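Local coordinates for protein putative (PDB 4O8S) that probably acts as a nucleotidyltransferase, belonging to the superfamily branch that includes the AbiEii toxins of type IV toxin-antitoxin systems, at residues M13-K18 with A63-I68; G38-S43 with L153-K158; I54-R59 with L102-R107; V188-D193 with M200-T205. All coordinates share one frame; numbering follows the deposited sequence.

Interaction 1: residues M13-K18 with A63-I68; sequences MRAIVK and AIPNGI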
loop_
_atom_site.group_PDB
_atom_site.type_symbol
_atom_site.label_atom_id
_atom_site.label_comp_id
_atom_site.label_asym_id
_atom_site.label_seq_id
_atom_site.Cartn_x
_atom_site.Cartn_y
_atom_site.Cartn_z
HETATM N N MSE A 13 -2.909 -14.497 0.496
HETATM C CA MSE A 13 -1.953 -13.425 0.225
HETATM C C MSE A 13 -0.639 -13.623 0.977
HETATM O O MSE A 13 0.440 -13.516 0.383
HETATM C CB MSE A 13 -2.554 -12.062 0.556
HETATM C CG MSE A 13 -3.721 -11.661 -0.345
HETATM SE SE MSE A 13 -4.075 -9.722 -0.068
HETATM C CE MSE A 13 -4.544 -9.723 1.826
ATOM N N ARG A 14 -0.726 -13.936 2.272
ATOM C CA ARG A 14 0.477 -14.148 3.098
ATOM C C ARG A 14 1.360 -15.288 2.604
ATOM O O ARG A 14 2.577 -15.147 2.541
ATOM C CB ARG A 14 0.095 -14.433 4.558
ATOM C CG ARG A 14 -0.396 -13.218 5.338
ATOM C CD ARG A 14 -0.432 -13.516 6.850
ATOM N NE ARG A 14 -0.706 -12.300 7.610
ATOM C CZ ARG A 14 0.234 -11.447 8.014
ATOM N NH1 ARG A 14 1.517 -11.680 7.737
ATOM N NH2 ARG A 14 -0.106 -10.356 8.692
ATOM N N ALA A 15 0.742 -16.420 2.276
ATOM C CA ALA A 15 1.490 -17.577 1.788
ATOM C C ALA A 15 2.260 -17.197 0.530
ATOM O O ALA A 15 3.444 -17.540 0.361
ATOM C CB ALA A 15 0.550 -18.720 1.497
ATOM N N ILE A 16 1.588 -16.472 -0.358
ATOM C CA ILE A 16 2.236 -16.056 -1.590
ATOM C C ILE A 16 3.446 -15.189 -1.289
ATOM O O ILE A 16 4.556 -15.490 -1.745
ATOM C CB ILE A 16 1.247 -15.308 -2.527
ATOM C CG1 ILE A 16 0.295 -16.316 -3.169
ATOM C CG2 ILE A 16 1.987 -14.552 -3.599
ATOM C CD1 ILE A 16 -0.909 -15.669 -3.852
ATOM N N VAL A 17 3.250 -14.115 -0.529
ATOM C CA VAL A 17 4.365 -13.198 -0.258
ATOM C C VAL A 17 5.520 -13.909 0.471
ATOM O O VAL A 17 6.690 -13.714 0.132
ATOM C CB VAL A 17 3.898 -11.944 0.520
ATOM C CG1 VAL A 17 5.062 -10.982 0.738
ATOM C CG2 VAL A 17 2.757 -11.237 -0.249
ATOM N N LYS A 18 5.196 -14.755 1.442
ATOM C CA LYS A 18 6.239 -15.523 2.124
ATOM C C LYS A 18 6.990 -16.442 1.138
ATOM O O LYS A 18 8.218 -16.557 1.194
ATOM C CB LYS A 18 5.638 -16.301 3.298
ATOM C CG LYS A 18 5.335 -15.408 4.527
ATOM C CD LYS A 18 4.346 -16.070 5.485
ATOM C CE LYS A 18 4.528 -15.605 6.940
ATOM N NZ LYS A 18 4.364 -14.130 7.177
ATOM N N ALA A 63 2.832 -22.037 -3.545
ATOM C CA ALA A 63 2.534 -21.295 -2.318
ATOM C C ALA A 63 1.158 -21.631 -1.744
ATOM O O ALA A 63 0.925 -21.439 -0.547
ATOM C CB ALA A 63 2.649 -19.797 -2.552
ATOM N N ILE A 64 0.242 -22.096 -2.597
ATOM C CA ILE A 64 -1.132 -22.374 -2.172
ATOM C C ILE A 64 -1.180 -23.147 -0.851
ATOM O O ILE A 64 -0.631 -24.249 -0.755
ATOM C CB ILE A 64 -1.925 -23.171 -3.233
ATOM C CG1 ILE A 64 -1.862 -22.468 -4.591
ATOM C CG2 ILE A 64 -3.372 -23.328 -2.793
ATOM C CD1 ILE A 64 -2.386 -21.030 -4.571
ATOM N N PRO A 65 -1.811 -22.548 0.178
ATOM C CA PRO A 65 -1.900 -23.130 1.521
ATOM C C PRO A 65 -3.115 -24.036 1.647
ATOM O O PRO A 65 -4.047 -23.948 0.844
ATOM C CB PRO A 65 -2.085 -21.901 2.413
ATOM C CG PRO A 65 -2.905 -20.953 1.532
ATOM C CD PRO A 65 -2.414 -21.200 0.114
ATOM N N ASN A 66 -3.104 -24.900 2.653
ATOM C CA ASN A 66 -4.208 -25.820 2.868
ATOM C C ASN A 66 -5.495 -25.061 3.173
ATOM O O ASN A 66 -5.473 -24.060 3.882
ATOM C CB ASN A 66 -3.859 -26.794 3.992
ATOM C CG ASN A 66 -4.836 -27.954 4.088
ATOM O OD1 ASN A 66 -5.471 -28.158 5.124
ATOM N ND2 ASN A 66 -4.960 -28.719 3.004
ATOM N N GLY A 67 -6.611 -25.519 2.615
ATOM C CA GLY A 67 -7.869 -24.822 2.810
ATOM C C GLY A 67 -8.246 -23.929 1.642
ATOM O O GLY A 67 -9.369 -23.421 1.582
ATOM N N ILE A 68 -7.304 -23.730 0.719
ATOM C CA ILE A 68 -7.555 -22.930 -0.484
ATOM C C ILE A 68 -7.428 -23.815 -1.716
ATOM O O ILE A 68 -6.491 -24.617 -1.809
ATOM C CB ILE A 68 -6.540 -21.758 -0.629
ATOM C CG1 ILE A 68 -6.530 -20.879 0.631
ATOM C CG2 ILE A 68 -6.853 -20.929 -1.885
ATOM C CD1 ILE A 68 -7.816 -20.070 0.828
#

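Interaction 2: residues G38-S43 with L153-K158; sequences GLNRFS and LHFLAK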
loop_
_atom_site.group_PDB
_atom_site.type_symbol
_atom_site.label_atom_id
_atom_site.label_comp_id
_atom_site.label_asym_id
_atom_site.label_seq_id
_atom_site.Cartn_x
_atom_site.Cartn_y
_atom_site.Cartn_z
ATOM N N GLY A 38 0.838 -2.650 9.844
ATOM C CA GLY A 38 -0.274 -2.482 10.768
ATOM C C GLY A 38 -1.427 -1.601 10.305
ATOM O O GLY A 38 -2.193 -1.072 11.127
ATOM N N LEU A 39 -1.572 -1.429 8.993
ATOM C CA LEU A 39 -2.684 -0.633 8.478
ATOM C C LEU A 39 -4.014 -1.152 9.043
ATOM O O LEU A 39 -4.255 -2.364 9.054
ATOM C CB LEU A 39 -2.715 -0.703 6.941
ATOM C CG LEU A 39 -3.815 0.089 6.225
ATOM C CD1 LEU A 39 -3.609 1.579 6.382
ATOM C CD2 LEU A 39 -3.834 -0.285 4.725
ATOM N N ASN A 40 -4.886 -0.250 9.492
ATOM C CA ASN A 40 -6.130 -0.683 10.135
ATOM C C ASN A 40 -7.363 -0.636 9.220
ATOM O O ASN A 40 -8.459 -0.252 9.643
ATOM C CB ASN A 40 -6.383 0.102 11.435
ATOM C CG ASN A 40 -6.498 1.584 11.197
ATOM O OD1 ASN A 40 -5.912 2.122 10.247
ATOM N ND2 ASN A 40 -7.271 2.261 12.040
ATOM N N ARG A 41 -7.170 -1.013 7.958
ATOM C CA ARG A 41 -8.287 -1.316 7.064
ATOM C C ARG A 41 -7.781 -2.504 6.272
ATOM O O ARG A 41 -6.566 -2.729 6.205
ATOM C CB ARG A 41 -8.592 -0.137 6.136
ATOM C CG ARG A 41 -7.483 0.168 5.116
ATOM C CD ARG A 41 -7.962 1.178 4.067
ATOM N NE ARG A 41 -6.944 1.472 3.057
ATOM C CZ ARG A 41 -6.717 0.697 1.997
ATOM N NH1 ARG A 41 -7.440 -0.403 1.828
ATOM N NH2 ARG A 41 -5.773 1.015 1.106
ATOM N N PHE A 42 -8.688 -3.282 5.705
ATOM C CA PHE A 42 -8.305 -4.423 4.887
ATOM C C PHE A 42 -7.776 -3.961 3.534
ATOM O O PHE A 42 -8.051 -2.828 3.101
ATOM C CB PHE A 42 -9.517 -5.340 4.682
ATOM C CG PHE A 42 -9.159 -6.738 4.260
ATOM C CD1 PHE A 42 -8.215 -7.473 4.972
ATOM C CD2 PHE A 42 -9.784 -7.330 3.160
ATOM C CE1 PHE A 42 -7.884 -8.778 4.585
ATOM C CE2 PHE A 42 -9.462 -8.631 2.774
ATOM C CZ PHE A 42 -8.509 -9.353 3.488
ATOM N N SER A 43 -7.015 -4.835 2.875
ATOM C CA SER A 43 -6.449 -4.577 1.543
ATOM C C SER A 43 -6.470 -5.898 0.777
ATOM O O SER A 43 -6.135 -6.934 1.345
ATOM C CB SER A 43 -5.004 -4.101 1.679
ATOM O OG SER A 43 -4.524 -3.490 0.483
ATOM N N LEU A 153 -2.647 7.833 3.849
ATOM C CA LEU A 153 -1.733 8.939 4.147
ATOM C C LEU A 153 -1.942 9.465 5.567
ATOM O O LEU A 153 -0.984 9.841 6.241
ATOM C CB LEU A 153 -1.870 10.076 3.130
ATOM C CG LEU A 153 -1.112 9.835 1.812
ATOM C CD1 LEU A 153 -1.369 10.982 0.838
ATOM C CD2 LEU A 153 0.378 9.692 2.092
ATOM N N HIS A 154 -3.199 9.479 6.011
ATOM C CA HIS A 154 -3.533 9.854 7.379
ATOM C C HIS A 154 -2.927 8.842 8.354
ATOM O O HIS A 154 -2.311 9.224 9.344
ATOM C CB HIS A 154 -5.053 9.934 7.527
ATOM C CG HIS A 154 -5.519 10.097 8.937
ATOM N ND1 HIS A 154 -5.733 9.024 9.780
ATOM C CD2 HIS A 154 -5.829 11.207 9.653
ATOM C CE1 HIS A 154 -6.144 9.469 10.956
ATOM N NE2 HIS A 154 -6.210 10.789 10.904
ATOM N N PHE A 155 -3.086 7.550 8.053
ATOM C CA PHE A 155 -2.502 6.483 8.859
ATOM C C PHE A 155 -0.992 6.652 8.960
ATOM O O PHE A 155 -0.389 6.468 10.041
ATOM C CB PHE A 155 -2.804 5.127 8.212
ATOM C CG PHE A 155 -2.017 3.985 8.798
ATOM C CD1 PHE A 155 -2.450 3.351 9.964
ATOM C CD2 PHE A 155 -0.835 3.548 8.195
ATOM C CE1 PHE A 155 -1.726 2.315 10.520
ATOM C CE2 PHE A 155 -0.092 2.504 8.756
ATOM C CZ PHE A 155 -0.541 1.876 9.918
ATOM N N LEU A 156 -0.371 6.966 7.825
ATOM C CA LEU A 156 1.077 7.137 7.770
ATOM C C LEU A 156 1.541 8.358 8.572
ATOM O O LEU A 156 2.493 8.267 9.337
ATOM C CB LEU A 156 1.539 7.242 6.309
ATOM C CG LEU A 156 1.518 5.863 5.614
ATOM C CD1 LEU A 156 1.571 6.019 4.116
ATOM C CD2 LEU A 156 2.696 5.000 6.084
ATOM N N ALA A 157 0.882 9.498 8.394
ATOM C CA ALA A 157 1.244 10.700 9.142
ATOM C C ALA A 157 1.044 10.494 10.645
ATOM O O ALA A 157 1.819 11.002 11.469
ATOM C CB ALA A 157 0.418 11.895 8.654
ATOM N N LYS A 158 0.010 9.742 11.004
ATOM C CA LYS A 158 -0.322 9.541 12.410
ATOM C C LYS A 158 0.624 8.563 13.107
ATOM O O LYS A 158 1.023 8.787 14.253
ATOM C CB LYS A 158 -1.769 9.042 12.544
ATOM C CG LYS A 158 -2.330 9.062 13.980
ATOM C CD LYS A 158 -3.747 8.475 14.021
ATOM C CE LYS A 158 -4.366 8.570 15.417
ATOM N NZ LYS A 158 -5.214 9.795 15.575
#

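Interaction 3: residues I54-R59 with L102-R107; sequences INLLGR and LEISYR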
loop_
_atom_site.group_PDB
_atom_site.type_symbol
_atom_site.label_atom_id
_atom_site.label_comp_id
_atom_site.label_asym_id
_atom_site.label_seq_id
_atom_site.Cartn_x
_atom_site.Cartn_y
_atom_site.Cartn_z
ATOM N N ILE A 54 10.672 -13.783 -12.985
ATOM C CA ILE A 54 10.752 -14.988 -12.156
ATOM C C ILE A 54 9.677 -16.002 -12.582
ATOM O O ILE A 54 8.871 -15.722 -13.482
ATOM C CB ILE A 54 10.561 -14.667 -10.653
ATOM C CG1 ILE A 54 9.119 -14.240 -10.378
ATOM C CG2 ILE A 54 11.547 -13.600 -10.187
ATOM C CD1 ILE A 54 8.490 -14.912 -9.161
ATOM N N ASN A 55 9.657 -17.174 -11.945
ATOM C CA ASN A 55 8.614 -18.153 -12.231
ATOM C C ASN A 55 7.397 -17.878 -11.348
ATOM O O ASN A 55 7.106 -18.628 -10.411
ATOM C CB ASN A 55 9.128 -19.598 -12.056
ATOM C CG ASN A 55 8.132 -20.659 -12.566
ATOM O OD1 ASN A 55 7.049 -20.338 -13.083
ATOM N ND2 ASN A 55 8.509 -21.933 -12.426
ATOM N N LEU A 56 6.688 -16.801 -11.672
ATOM C CA LEU A 56 5.547 -16.349 -10.894
ATOM C C LEU A 56 4.482 -17.430 -10.776
ATOM O O LEU A 56 4.021 -17.741 -9.673
ATOM C CB LEU A 56 4.957 -15.084 -11.530
ATOM C CG LEU A 56 3.902 -14.330 -10.719
ATOM C CD1 LEU A 56 2.502 -14.859 -10.976
ATOM C CD2 LEU A 56 4.241 -14.368 -9.214
ATOM N N LEU A 57 4.081 -17.980 -11.917
ATOM C CA LEU A 57 3.090 -19.048 -11.953
ATOM C C LEU A 57 3.468 -20.226 -11.045
ATOM O O LEU A 57 2.620 -20.768 -10.323
ATOM C CB LEU A 57 2.887 -19.532 -13.391
ATOM C CG LEU A 57 2.192 -18.561 -14.344
ATOM C CD1 LEU A 57 1.909 -19.242 -15.680
ATOM C CD2 LEU A 57 0.919 -18.068 -13.717
ATOM N N GLY A 58 4.745 -20.604 -11.072
ATOM C CA GLY A 58 5.216 -21.724 -10.274
ATOM C C GLY A 58 5.214 -21.439 -8.782
ATOM O O GLY A 58 4.738 -22.252 -7.983
ATOM N N ARG A 59 5.753 -20.286 -8.400
ATOM C CA ARG A 59 5.781 -19.907 -6.991
ATOM C C ARG A 59 4.360 -19.804 -6.441
ATOM O O ARG A 59 4.069 -20.274 -5.333
ATOM C CB ARG A 59 6.526 -18.581 -6.799
ATOM C CG ARG A 59 7.895 -18.518 -7.468
ATOM C CD ARG A 59 8.838 -19.590 -6.933
ATOM N NE ARG A 59 9.158 -19.350 -5.533
ATOM C CZ ARG A 59 10.380 -19.115 -5.064
ATOM N NH1 ARG A 59 11.435 -19.109 -5.879
ATOM N NH2 ARG A 59 10.548 -18.896 -3.763
ATOM N N LEU A 102 -2.849 -9.800 -8.799
ATOM C CA LEU A 102 -1.417 -9.720 -8.505
ATOM C C LEU A 102 -0.748 -8.960 -9.635
ATOM O O LEU A 102 -0.812 -9.368 -10.797
ATOM C CB LEU A 102 -0.817 -11.122 -8.368
ATOM C CG LEU A 102 0.545 -11.305 -7.702
ATOM C CD1 LEU A 102 0.705 -12.755 -7.297
ATOM C CD2 LEU A 102 1.686 -10.906 -8.634
ATOM N N GLU A 103 -0.114 -7.845 -9.295
ATOM C CA GLU A 103 0.566 -7.026 -10.285
ATOM C C GLU A 103 2.042 -6.846 -9.984
ATOM O O GLU A 103 2.452 -6.721 -8.817
ATOM C CB GLU A 103 -0.091 -5.658 -10.377
ATOM C CG GLU A 103 -1.467 -5.668 -11.021
ATOM C CD GLU A 103 -1.750 -4.351 -11.722
ATOM O OE1 GLU A 103 -0.775 -3.724 -12.229
ATOM O OE2 GLU A 103 -2.933 -3.941 -11.753
ATOM N N ILE A 104 2.846 -6.807 -11.041
ATOM C CA ILE A 104 4.270 -6.578 -10.890
ATOM C C ILE A 104 4.713 -5.478 -11.842
ATOM O O ILE A 104 4.290 -5.442 -13.015
ATOM C CB ILE A 104 5.081 -7.849 -11.210
ATOM C CG1 ILE A 104 4.393 -9.087 -10.628
ATOM C CG2 ILE A 104 6.526 -7.719 -10.711
ATOM C CD1 ILE A 104 5.084 -10.397 -10.992
ATOM N N SER A 105 5.570 -4.587 -11.348
ATOM C CA SER A 105 6.261 -3.621 -12.194
ATOM C C SER A 105 7.756 -3.963 -12.231
ATOM O O SER A 105 8.367 -4.150 -11.175
ATOM C CB SER A 105 6.047 -2.195 -11.671
ATOM O OG SER A 105 6.973 -1.307 -12.298
ATOM N N TYR A 106 8.336 -4.068 -13.436
ATOM C CA TYR A 106 9.769 -4.365 -13.607
ATOM C C TYR A 106 10.593 -3.075 -13.812
ATOM O O TYR A 106 10.042 -2.073 -14.264
ATOM C CB TYR A 106 9.972 -5.382 -14.751
ATOM C CG TYR A 106 9.191 -6.669 -14.530
ATOM C CD1 TYR A 106 9.667 -7.646 -13.663
ATOM C CD2 TYR A 106 7.972 -6.893 -15.157
ATOM C CE1 TYR A 106 8.962 -8.805 -13.418
ATOM C CE2 TYR A 106 7.249 -8.067 -14.920
ATOM C CZ TYR A 106 7.757 -9.012 -14.042
ATOM O OH TYR A 106 7.074 -10.185 -13.785
ATOM N N ARG A 107 11.878 -3.083 -13.443
ATOM C CA ARG A 107 12.747 -1.876 -13.459
ATOM C C ARG A 107 12.160 -0.615 -12.780
ATOM O O ARG A 107 12.567 0.519 -13.055
ATOM C CB ARG A 107 13.249 -1.546 -14.876
ATOM C CG ARG A 107 14.582 -0.776 -14.929
ATOM C CD ARG A 107 15.775 -1.671 -14.612
ATOM N NE ARG A 107 16.292 -1.486 -13.256
ATOM C CZ ARG A 107 17.306 -2.182 -12.748
ATOM N NH1 ARG A 107 17.903 -3.110 -13.483
ATOM N NH2 ARG A 107 17.722 -1.956 -11.509
HETATM O O HOH W 1 8.322 -12.400 -13.124
#

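Interaction 4: residues V188-D193 with M200-T205; sequences VDVKLD and MDLEET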
loop_
_atom_site.group_PDB
_atom_site.type_symbol
_atom_site.label_atom_id
_atom_site.label_comp_id
_atom_site.label_asym_id
_atom_site.label_seq_id
_atom_site.Cartn_x
_atom_site.Cartn_y
_atom_site.Cartn_z
ATOM N N VAL A 188 -18.081 10.807 -2.050
ATOM C CA VAL A 188 -18.784 9.783 -2.828
ATOM C C VAL A 188 -18.031 8.453 -2.787
ATOM O O VAL A 188 -18.624 7.396 -2.526
ATOM C CB VAL A 188 -18.993 10.210 -4.304
ATOM C CG1 VAL A 188 -19.444 9.009 -5.158
ATOM C CG2 VAL A 188 -20.002 11.360 -4.390
ATOM N N ASP A 189 -16.727 8.512 -3.039
ATOM C CA ASP A 189 -15.921 7.305 -3.065
ATOM C C ASP A 189 -15.934 6.608 -1.701
ATOM O O ASP A 189 -16.101 5.392 -1.640
ATOM C CB ASP A 189 -14.491 7.610 -3.506
ATOM C CG ASP A 189 -13.732 6.357 -3.915
ATOM O OD1 ASP A 189 -14.300 5.556 -4.709
ATOM O OD2 ASP A 189 -12.582 6.165 -3.436
ATOM N N VAL A 190 -15.804 7.369 -0.612
ATOM C CA VAL A 190 -15.882 6.773 0.730
ATOM C C VAL A 190 -17.157 5.957 0.939
ATOM O O VAL A 190 -17.097 4.795 1.350
ATOM C CB VAL A 190 -15.823 7.822 1.860
ATOM C CG1 VAL A 190 -16.165 7.167 3.190
ATOM C CG2 VAL A 190 -14.455 8.468 1.938
ATOM N N LYS A 191 -18.315 6.561 0.662
ATOM C CA LYS A 191 -19.587 5.889 0.923
ATOM C C LYS A 191 -19.770 4.625 0.081
ATOM O O LYS A 191 -20.446 3.677 0.496
ATOM C CB LYS A 191 -20.755 6.856 0.698
ATOM C CG LYS A 191 -20.653 8.130 1.539
ATOM C CD LYS A 191 -20.682 7.819 3.033
ATOM C CE LYS A 191 -20.395 9.072 3.867
ATOM N NZ LYS A 191 -20.025 8.778 5.297
ATOM N N LEU A 192 -19.152 4.618 -1.095
ATOM C CA LEU A 192 -19.235 3.486 -2.008
ATOM C C LEU A 192 -18.160 2.427 -1.747
ATOM O O LEU A 192 -18.312 1.278 -2.155
ATOM C CB LEU A 192 -19.144 3.979 -3.457
ATOM C CG LEU A 192 -20.338 4.798 -3.957
ATOM C CD1 LEU A 192 -20.071 5.341 -5.355
ATOM C CD2 LEU A 192 -21.594 3.944 -3.935
ATOM N N ASP A 193 -17.078 2.809 -1.068
ATOM C CA ASP A 193 -15.991 1.870 -0.788
ATOM C C ASP A 193 -16.277 1.021 0.464
ATOM O O ASP A 193 -16.252 1.529 1.596
ATOM C CB ASP A 193 -14.676 2.641 -0.621
ATOM C CG ASP A 193 -13.446 1.734 -0.629
ATOM O OD1 ASP A 193 -13.574 0.526 -0.347
ATOM O OD2 ASP A 193 -12.341 2.244 -0.913
HETATM N N MSE A 200 -14.455 4.795 8.387
HETATM C CA MSE A 200 -13.794 6.060 8.175
HETATM C C MSE A 200 -14.728 7.249 8.409
HETATM O O MSE A 200 -15.852 7.280 7.890
HETATM C CB MSE A 200 -13.195 6.097 6.773
HETATM C CG MSE A 200 -12.327 7.304 6.533
HETATM SE SE MSE A 200 -11.813 7.354 4.624
HETATM C CE MSE A 200 -10.375 8.647 4.775
ATOM N N ASP A 201 -14.272 8.196 9.225
ATOM C CA ASP A 201 -14.945 9.482 9.376
ATOM C C ASP A 201 -14.157 10.420 8.475
ATOM O O ASP A 201 -13.075 10.899 8.859
ATOM C CB ASP A 201 -14.897 9.952 10.838
ATOM C CG ASP A 201 -15.618 11.285 11.066
ATOM O OD1 ASP A 201 -15.563 12.189 10.194
ATOM O OD2 ASP A 201 -16.236 11.431 12.148
ATOM N N LEU A 202 -14.688 10.662 7.277
ATOM C CA LEU A 202 -13.977 11.424 6.257
ATOM C C LEU A 202 -13.638 12.842 6.715
ATOM O O LEU A 202 -12.499 13.306 6.533
ATOM C CB LEU A 202 -14.772 11.458 4.948
ATOM C CG LEU A 202 -14.173 12.382 3.881
ATOM C CD1 LEU A 202 -12.732 12.024 3.610
ATOM C CD2 LEU A 202 -14.967 12.321 2.587
ATOM N N GLU A 203 -14.615 13.529 7.304
ATOM C CA GLU A 203 -14.395 14.887 7.798
ATOM C C GLU A 203 -13.283 14.945 8.850
ATOM O O GLU A 203 -12.370 15.760 8.748
ATOM C CB GLU A 203 -15.696 15.475 8.372
ATOM C CG GLU A 203 -16.490 16.369 7.408
ATOM C CD GLU A 203 -15.912 17.790 7.283
ATOM O OE1 GLU A 203 -14.799 18.036 7.812
ATOM O OE2 GLU A 203 -16.571 18.657 6.650
ATOM N N GLU A 204 -13.363 14.080 9.858
ATOM C CA GLU A 204 -12.371 14.069 10.933
ATOM C C GLU A 204 -10.991 13.738 10.366
ATOM O O GLU A 204 -10.004 14.414 10.678
ATOM C CB GLU A 204 -12.763 13.075 12.037
ATOM C CG GLU A 204 -11.835 13.080 13.263
ATOM C CD GLU A 204 -12.245 12.066 14.336
ATOM O OE1 GLU A 204 -13.266 12.299 15.027
ATOM O OE2 GLU A 204 -11.542 11.038 14.490
ATOM N N THR A 205 -10.934 12.718 9.513
ATOM C CA THR A 205 -9.675 12.321 8.879
ATOM C C THR A 205 -9.064 13.482 8.093
ATOM O O THR A 205 -7.865 13.749 8.192
ATOM C CB THR A 205 -9.874 11.116 7.934
ATOM O OG1 THR A 205 -10.229 9.957 8.703
ATOM C CG2 THR A 205 -8.584 10.835 7.134
HETATM O O HOH W 2 -17.747 10.045 6.510
#

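Interaction 1: residues M13-K18 with A63-I68
The pyrrolidine ring of Pro-65 is the nearest thing to a flat side chain here, and it turns its CG-CD bond to the methyl of Ala-15; Ala-15 CB lies 4.1 Å from Pro-65 CD and equally far from CG. Beside it stands the peptide group between Ala-63 and Ile-64, whose carbonyl oxygen Ala-63 O comes 3.4 Å from Ala-15 CB, so that one small methyl touches both ring and carbonyl. The reverse approach is made by Ala-63, whose CB reaches into the backbone of helix 4-19, 3.8 Å from Ala-15 O and 3.9 Å from Ile-16 CA. Alanine suits both places, because its single carbon lets the two chains come together until the CA atoms of Ile-16 and Ala-63 are 5.3 Å apart. Ile-16 completes the packing from the flank, its CG1 branch 4.2 Å from Ala-63 CB. With chi1 at -75°, that branch is placed opposite the carbonyl carbon, on the side where Ala-63 lies. Ile-16 also packs on Leu-46 of strand 46-50.

Beyond Ala-63 the chain leaves helix 56-63, and Pro-65 opens a type II beta turn ending at Ile-68. Gly-67 takes the third position with phi 99°, where a side chain would press on the preceding carbonyl oxygen. Lys-11 donates from helix 4-19 to Asn-66 O, tying this turn to the same helix. The arrangement is plain helix-to-helix-end packing in an alpha/beta nucleotidyltransferase-like domain, where helix 4-19 lies between strand 46-50 and the link from helix 56-63 to strand 68-75.

Interaction 2: residues G38-S43 with L153-K158
Phe-155 of helix 147-159 presents its ring to the backbone and side chain of Leu-39, in the loop that joins helix 29-36 to strand 46-50. The contact is a helix-on-loop packing that ties the helical part of the protein to its alpha/beta nucleotidyltransferase-like part.

Nonpolar contact dominates. Leu-39 CA sits over one face of the Phe-155 ring, 3.9 Å from the centroid and 25° off the normal, which makes a CH-pi interaction somewhat displaced toward the rim. The side chain of Leu-39 follows a different path: with CG opposite the backbone N (chi1 -179°), its CD1 branch swings to the root of the ring, 3.8 Å from Phe-155 CG. CD2, the other branch, lies over a face of the Arg-41 guanidinium. Leucine fits because its fork can serve both flat groups, and phenylalanine because a broad ring can span several loop residues.

Salt bridges hold the same loop. Arg-41 pairs through NE with Asp-152 of helix 147-159 and through NH2 with Glu-30 of helix 29-36, so one guanidinium ties the loop to both helices.

Two carbonyl oxygens meet carbons along one side of the ring, each approaching obliquely. The amide of Asn-40 and the ring are inclined by 33°, and Asn-40 OD1 comes 3.7 Å from Phe-155 CD1. Gly-38, whose positive phi is easy for a residue without a side chain, brings its carbonyl oxygen alongside the next carbon: Gly-38 O lies 3.5 Å from Phe-155 CE1.

Interaction 3: residues I54-R59 with L102-R107
Leu-56 lies across the ends of Leu-102 and Ile-104, whose side chains stand on the same side of their strand. Leu-56 and Ile-104 run past each other in opposite directions, so the branch point of one lies beside the end of the other: Leu-56 CG is 4.1 Å from Ile-104 CD1. With chi1 at -170°, the Leu-56 fork extends away from its own backbone N, and its CD2 arm comes to 4.3 Å from Leu-102 CD1. Both distances are those of ordinary nonpolar packing. All three side chains are buried, and branched aliphatic residues suit the place because they can mesh without leaving a polar atom to satisfy. Tyr-85, on the neighbouring strand 82-91, touches both Leu-56 and Ile-104.

This is the helix-on-sheet layer of an alpha/beta nucleotidyltransferase-like fold: the first turn of helix 56-63 rests on strand 98-106, a strand flanked by 46-50 and 82-91. Asn-55 is the N-cap of that helix. Its OD1 accepts from Gly-58 N at 3.1 Å, with the donor well above the carbonyl plane (67° out of it). The bond satisfies an N-H that the start of a helix cannot pair internally, and the absence of a side chain at Gly-58 avoids a clash with the Asn-55 amide.

Two residues on from Ile-104, Tyr-106 has Ile-104 CG2 over one ring face, 3.7 Å above the plane and displaced toward the rim. Its hydroxyl reaches the other segment through a water, which lies 2.6 Å from Tyr-106 OH and accepts from Ile-54 N at 2.7 Å. The ring also makes a cation-pi contact with Lys-53.

Interaction 4: residues V188-D193 with M200-T205
A single water joins the two segments by accepting from Lys-191 NZ at 2.9 Å and from Leu-202 N at 3.2 Å. Leu-202 opens a helix, so its N-H has no carbonyl in a preceding turn to bond to, and the water takes that role. Lysine is apt because its long chain, starting away from the other segment, can still bring an ammonium group back across. The setting is a helix-loop-helix: helix 179-192 ends, a short connection follows, and the long helix 202-231 begins.

Asp-201 is the N-cap of the second helix. Its OD1 receives Glu-204 N in a nearly straight bond of 2.9 Å (172° at the hydrogen), met from above the carboxylate plane. Aspartate suits the position because its short acidic side chain can reach the N-H groups of the first turn, and its charge probably interacts favourably with the helix dipole. At the end of the first helix Asp-193 forms a salt bridge with Arg-148 of helix 147-159.

The nonpolar contact centres on Val-190. The side chain of Met-200, a selenomethionine drawn out almost straight, crosses Val-190 at about a right angle, whereas Leu-202 meets it at a slant. Leu-202 also packs on Val-183, Tyr-186 and Leu-187 of helix 179-192. Both cross-segment contacts fall on one methyl of Val-190: its CG2, opposite the carbonyl carbon, lies 3.9 Å from Met-200 SE and 3.9 Å from Leu-202 CD2.

Interactions 1 and 3 are neighbours, with centres about 15 Å apart: helix 56-63 enters both, its first turn in interaction 3 and its last residue in interaction 1. Interactions 2 and 4, about 14 Å apart between centres, both involve the helical part and touch where His-154 CD2 lies 3.6 Å from Thr-205 O; interaction 2 joins that part to the loop before strand 46-50. Met-13 joins the two groups by packing against Ser-43 near strand 46-50, although the centres of interactions 1 and 2 are about 24 Å apart. Interactions 3 and 4 lie on opposite sides of the chain's centre, about 33 Å apart between centres. None of the four contacts includes a nucleotide or metal.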